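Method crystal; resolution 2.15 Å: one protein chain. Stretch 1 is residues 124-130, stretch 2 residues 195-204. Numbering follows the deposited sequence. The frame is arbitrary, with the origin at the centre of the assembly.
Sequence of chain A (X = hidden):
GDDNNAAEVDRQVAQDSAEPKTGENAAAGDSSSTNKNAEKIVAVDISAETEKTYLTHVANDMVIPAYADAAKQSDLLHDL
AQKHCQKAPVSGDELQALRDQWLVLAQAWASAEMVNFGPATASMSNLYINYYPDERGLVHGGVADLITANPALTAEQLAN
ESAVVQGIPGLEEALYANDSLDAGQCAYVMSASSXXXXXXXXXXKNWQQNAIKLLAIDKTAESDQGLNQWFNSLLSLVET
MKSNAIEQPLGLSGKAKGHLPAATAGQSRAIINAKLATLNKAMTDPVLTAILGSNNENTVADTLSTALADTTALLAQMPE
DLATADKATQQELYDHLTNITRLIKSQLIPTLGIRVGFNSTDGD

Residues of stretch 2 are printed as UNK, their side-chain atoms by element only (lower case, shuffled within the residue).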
HETATM    1  N   MSE A 124       5.206   6.929 -13.613  1.00 34.71           N
HETATM    2  CA  MSE A 124       4.177   5.979 -13.147  1.00 33.87           C
HETATM    3  C   MSE A 124       4.799   4.694 -12.549  1.00 39.02           C
HETATM    4  O   MSE A 124       4.280   3.595 -12.746  1.00 39.14           O
HETATM    5  CB  MSE A 124       3.105   5.648 -14.227  1.00 35.93           C
HETATM    6  CG  MSE A 124       3.635   5.105 -15.551  1.00 42.51           C
HETATM    7 SE   MSE A 124       2.184   4.514 -16.730  0.75 50.53          SE
HETATM    8  CE  MSE A 124       2.098   2.663 -16.164  1.00 46.41           C
ATOM      9  N   SER A 125       5.888   4.846 -11.780  1.00 36.66           N
ATOM     10  CA  SER A 125       6.588   3.696 -11.208  1.00 35.66           C
ATOM     11  C   SER A 125       5.678   2.868 -10.296  1.00 37.37           C
ATOM     12  O   SER A 125       5.803   1.644 -10.304  1.00 38.35           O
ATOM     13  CB  SER A 125       7.854   4.124 -10.472  1.00 38.61           C
ATOM     14  OG  SER A 125       8.778   3.046 -10.457  1.00 43.76           O
ATOM     15  N   ASN A 126       4.733   3.510  -9.573  1.00 31.92           N
ATOM     16  CA  ASN A 126       3.767   2.830  -8.681  1.00 31.04           C
ATOM     17  C   ASN A 126       2.894   1.804  -9.442  1.00 33.85           C
ATOM     18  O   ASN A 126       2.535   0.778  -8.865  1.00 33.79           O
ATOM     19  CB  ASN A 126       2.865   3.845  -7.961  1.00 29.01           C
ATOM     20  CG  ASN A 126       2.101   4.778  -8.874  1.00 49.34           C
ATOM     21  OD1 ASN A 126       2.514   5.099  -9.986  1.00 39.96           O
ATOM     22  ND2 ASN A 126       0.969   5.249  -8.412  1.00 47.88           N
ATOM     23  N   LEU A 127       2.564   2.076 -10.730  1.00 29.60           N
ATOM     24  CA  LEU A 127       1.782   1.131 -11.528  1.00 28.95           C
ATOM     25  C   LEU A 127       2.673  -0.036 -11.999  1.00 33.42           C
ATOM     26  O   LEU A 127       2.179  -1.150 -12.152  1.00 31.93           O
ATOM     27  CB  LEU A 127       1.062   1.820 -12.687  1.00 28.87           C
ATOM     28  CG  LEU A 127      -0.123   2.731 -12.278  1.00 31.83           C
ATOM     29  CD1 LEU A 127      -0.687   3.467 -13.473  1.00 31.52           C
ATOM     30  CD2 LEU A 127      -1.233   1.949 -11.518  1.00 29.19           C
ATOM     31  N   TYR A 128       3.999   0.198 -12.132  1.00 30.91           N
ATOM     32  CA  TYR A 128       4.973  -0.853 -12.442  1.00 30.72           C
ATOM     33  C   TYR A 128       5.222  -1.677 -11.192  1.00 33.33           C
ATOM     34  O   TYR A 128       5.637  -2.826 -11.299  1.00 33.36           O
ATOM     35  CB  TYR A 128       6.302  -0.267 -12.981  1.00 32.42           C
ATOM     36  CG  TYR A 128       6.230   0.188 -14.426  1.00 34.56           C
ATOM     37  CD1 TYR A 128       6.535  -0.684 -15.468  1.00 36.86           C
ATOM     38  CD2 TYR A 128       5.870   1.495 -14.749  1.00 35.74           C
ATOM     39  CE1 TYR A 128       6.453  -0.277 -16.802  1.00 38.97           C
ATOM     40  CE2 TYR A 128       5.802   1.920 -16.081  1.00 37.33           C
ATOM     41  CZ  TYR A 128       6.087   1.027 -17.103  1.00 46.05           C
ATOM     42  OH  TYR A 128       6.012   1.433 -18.411  1.00 48.98           O
ATOM     43  N   ILE A 129       4.962  -1.088 -10.004  1.00 29.64           N
ATOM     44  CA  ILE A 129       5.120  -1.740  -8.701  1.00 28.90           C
ATOM     45  C   ILE A 129       3.832  -2.509  -8.325  1.00 33.15           C
ATOM     46  O   ILE A 129       3.911  -3.658  -7.873  1.00 33.42           O
ATOM     47  CB  ILE A 129       5.528  -0.705  -7.606  1.00 31.41           C
ATOM     48  CG1 ILE A 129       6.957  -0.187  -7.852  1.00 31.78           C
ATOM     49  CG2 ILE A 129       5.407  -1.298  -6.191  1.00 30.36           C
ATOM     50  CD1 ILE A 129       7.286   1.118  -7.174  1.00 35.50           C
ATOM     51  N   ASN A 130       2.663  -1.863  -8.463  1.00 29.79           N
ATOM     52  CA  ASN A 130       1.377  -2.478  -8.141  1.00 29.17           C
ATOM     53  C   ASN A 130       0.288  -1.947  -9.070  1.00 32.00           C
ATOM     54  O   ASN A 130      -0.329  -0.913  -8.789  1.00 31.20           O
ATOM     55  CB  ASN A 130       1.003  -2.257  -6.661  1.00 30.22           C
ATOM     56  CG  ASN A 130      -0.200  -3.066  -6.209  1.00 40.96           C
ATOM     57  OD1 ASN A 130      -0.428  -4.185  -6.660  1.00 33.85           O
ATOM     58  ND2 ASN A 130      -1.001  -2.520  -5.313  1.00 30.69           N
ATOM     59  N   UNK A 195      13.417  -6.406 -10.819  1.00 30.69           N
ATOM     60  CA  UNK A 195      12.985  -5.123 -11.380  1.00 30.59           C
ATOM     61  C   UNK A 195      12.233  -4.323 -10.323  1.00 33.89           C
ATOM     62  O   UNK A 195      12.429  -3.116 -10.221  1.00 33.63           O
ATOM     63  c   UNK A 195      12.116  -5.339 -12.613  1.00 31.57           C
ATOM     64  N   UNK A 196      11.430  -5.018  -9.491  1.00 31.13           N
ATOM     65  CA  UNK A 196      10.673  -4.416  -8.396  1.00 31.30           C
ATOM     66  C   UNK A 196      11.629  -3.837  -7.344  1.00 35.49           C
ATOM     67  O   UNK A 196      11.472  -2.678  -6.967  1.00 36.39           O
ATOM     68  c   UNK A 196       7.925  -3.808  -7.298  1.00 36.28           C
ATOM     69  c   UNK A 196       9.732  -5.456  -7.783  1.00 31.22           C
ATOM     70  c   UNK A 196       7.743  -6.103  -6.466  1.00 38.09           C
ATOM     71  c   UNK A 196       8.704  -4.983  -6.774  1.00 35.95           C
ATOM     72  N   UNK A 197      12.637  -4.615  -6.953  1.00 31.38           N
ATOM     73  CA  UNK A 197      13.678  -4.194  -6.013  1.00 31.96           C
ATOM     74  C   UNK A 197      14.376  -2.911  -6.422  1.00 36.58           C
ATOM     75  O   UNK A 197      14.502  -1.988  -5.611  1.00 36.73           O
ATOM     76  N   UNK A 198      14.758  -2.816  -7.708  1.00 33.07           N
ATOM     77  CA  UNK A 198      15.422  -1.640  -8.287  1.00 32.84           C
ATOM     78  C   UNK A 198      14.524  -0.393  -8.180  1.00 36.28           C
ATOM     79  O   UNK A 198      15.010   0.665  -7.801  1.00 35.66           O
ATOM     80  o   UNK A 198      16.704  -3.031  -9.785  1.00 38.93           O
ATOM     81  c   UNK A 198      16.462  -0.703 -10.438  1.00 37.97           C
ATOM     82  c   UNK A 198      15.812  -1.918  -9.749  1.00 39.08           C
ATOM     83  N   UNK A 199      13.224  -0.526  -8.505  1.00 32.54           N
ATOM     84  CA  UNK A 199      12.278   0.593  -8.465  1.00 31.91           C
ATOM     85  C   UNK A 199      12.052   1.087  -7.035  1.00 35.66           C
ATOM     86  O   UNK A 199      12.024   2.294  -6.810  1.00 35.18           O
ATOM     87  c   UNK A 199      11.026   0.096 -10.628  1.00 37.53           C
ATOM     88  n   UNK A 199       9.843   0.153 -14.876  1.00 33.24           N
ATOM     89  n   UNK A 199       9.402   1.648 -13.200  1.00 36.41           N
ATOM     90  c   UNK A 199      10.939   0.205  -9.114  1.00 29.77           C
ATOM     91  c   UNK A 199       9.703   0.412 -13.585  1.00 45.72           C
ATOM     92  c   UNK A 199       9.714  -0.374 -11.238  1.00 35.98           C
ATOM     93  n   UNK A 199       9.844  -0.558 -12.687  1.00 36.21           N
ATOM     94  N   UNK A 200      11.906   0.157  -6.077  1.00 32.70           N
ATOM     95  CA  UNK A 200      11.677   0.470  -4.665  1.00 33.00           C
ATOM     96  C   UNK A 200      12.887   1.140  -4.012  1.00 39.56           C
ATOM     97  O   UNK A 200      12.705   2.060  -3.206  1.00 40.52           O
ATOM     98  c   UNK A 200       8.795  -0.560  -3.859  1.00 36.62           C
ATOM     99  c   UNK A 200       9.784  -2.815  -3.666  1.00 34.44           C
ATOM    100  c   UNK A 200       9.938  -1.430  -4.267  1.00 35.06           C
ATOM    101  c   UNK A 200      11.285  -0.800  -3.881  1.00 32.15           C
ATOM    102  N   UNK A 201      14.112   0.694  -4.355  1.00 36.85           N
ATOM    103  CA  UNK A 201      15.332   1.290  -3.805  1.00 37.49           C
ATOM    104  C   UNK A 201      15.529   2.686  -4.360  1.00 40.90           C
ATOM    105  O   UNK A 201      15.981   3.571  -3.635  1.00 40.72           O
ATOM    106  n   UNK A 201      17.721  -3.673  -4.769  1.00 81.60           N
ATOM    107  c   UNK A 201      17.090  -2.931  -3.643  1.00 76.28           C
ATOM    108  c   UNK A 201      16.857  -0.533  -2.931  1.00 59.89           C
ATOM    109  c   UNK A 201      16.559   0.418  -4.084  1.00 41.07           C
ATOM    110  c   UNK A 201      17.817  -1.645  -3.332  1.00 71.52           C
ATOM    111  N   UNK A 202      15.135   2.904  -5.622  1.00 37.28           N
ATOM    112  CA  UNK A 202      15.240   4.213  -6.256  1.00 37.77           C
ATOM    113  C   UNK A 202      14.304   5.215  -5.578  1.00 39.90           C
ATOM    114  O   UNK A 202      14.694   6.363  -5.408  1.00 39.34           O
ATOM    115  c   UNK A 202      16.086   3.525  -8.595  1.00 62.92           C
ATOM    116  c   UNK A 202      14.952   4.115  -7.761  1.00 40.99           C
ATOM    117  o   UNK A 202      16.053   3.685  -9.839  1.00 74.96           O
ATOM    118  o   UNK A 202      17.004   2.885  -8.002  1.00 64.59           O
ATOM    119  N   UNK A 203      13.092   4.767  -5.159  1.00 36.11           N
ATOM    120  CA  UNK A 203      12.102   5.598  -4.459  1.00 35.60           C
ATOM    121  C   UNK A 203      12.626   5.922  -3.055  1.00 40.80           C
ATOM    122  O   UNK A 203      12.575   7.090  -2.657  1.00 41.76           O
ATOM    123  c   UNK A 203      10.119   4.884  -5.872  1.00 37.34           C
ATOM    124  c   UNK A 203      10.697   4.939  -4.439  1.00 37.69           C
ATOM    125  c   UNK A 203       9.153   3.824  -6.076  1.00 42.51           C
ATOM    126  c   UNK A 203       9.723   5.685  -3.494  1.00 38.37           C
ATOM    127  N   UNK A 204      13.155   4.903  -2.333  1.00 36.80           N
ATOM    128  CA  UNK A 204      13.767   5.058  -1.010  1.00 37.45           C
ATOM    129  C   UNK A 204      14.927   6.088  -1.053  1.00 40.99           C
ATOM    130  O   UNK A 204      14.980   6.974  -0.196  1.00 40.81           O
ATOM    131  o   UNK A 204      16.503   2.812   2.349  1.00 62.49           O
ATOM    132  c   UNK A 204      14.282   3.703  -0.491  1.00 38.68           C
ATOM    133  c   UNK A 204      14.892   3.775   0.900  1.00 49.10           C
ATOM    134  c   UNK A 204      15.830   2.654   1.306  1.00 63.35           C
ATOM    135  o   UNK A 204      15.883   1.617   0.603  1.00 48.88           O
TER
HETATM  136  O   HOH W   1      10.972   3.611  -9.121  1.00 36.83           O

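Position 195 carries a single carbon beyond CA, out of reach of stretch 1, so it is Ala 195, a small residue that suits a helix and takes no part in the contact. Position 196 has four carbons forked at the second, and one tip carbon meets Ile 129. This is Leu 196, with CD1 3.7 Å from Ile 129 CG2; its CA-to-CB bond points sideways, yet the fork at its end comes nearer. Position 197 has no side-chain atoms and is Gly 197, which adds no side-chain volume at a buried backbone position.

At position 198 one carbon carries an oxygen and a carbon, a small branched alcohol: Thr 198, exposed and out of reach of stretch 1. Position 199 is the most telling. Three carbons lead to a nitrogen, then to a carbon bearing two more nitrogens; this flat end lies over the ring of Tyr 128 and reaches Ser 125. Only arginine fits. Arg 199 lays its guanidinium on the tyrosine ring with planes 4° apart and centres 4.2 Å apart, an off-centre cation-pi stack, while at its edge NH1 donates a hydrogen bond to Ser 125 OG (3.1 Å). A planar cation can do both at once, because its N-H groups point outward in the plane and leave the faces free.

Position 200 again has four carbons forked at the second, with a tip near Ile 129: Leu 200, whose CD2 lies 4.0 Å from Ile 129 CD1. Position 201, four carbons in a row ending in nitrogen, is Lys 201, a long charged side chain suited to a partly exposed site off the contact face. Position 202 has two carbons, the second with two oxygens, and no contact: Asp 202, a charged residue on an exposed site. Position 203 has four carbons forked at the first, one arm two carbons long, and touches Ile 129: Ile 203, whose CD1 packs 3.5 Å from Ile 129 CD1. Position 204, three carbons with two oxygens on the third, is Glu 204, likewise charged, partly exposed and off the contact face.

The contact joins two helices running at 142° to each other. Ile 129 is the knob, set among Leu 196, Arg 199, Leu 200 and Ile 203, at i, i+3, i+4 and i+7 on one side of their helix. Arg 199 lines the hole with its CB, 4.2 Å from Ile 129 CG1, while its guanidinium binds Ser 125 and stacks on Tyr 128. The oxygen of water 1 lies 2.6 Å from Ser 125 OG and 2.9 Å from Arg 199 O, to which it donates.

Stretch 2, residues 195-204: ALGTRLKDIE
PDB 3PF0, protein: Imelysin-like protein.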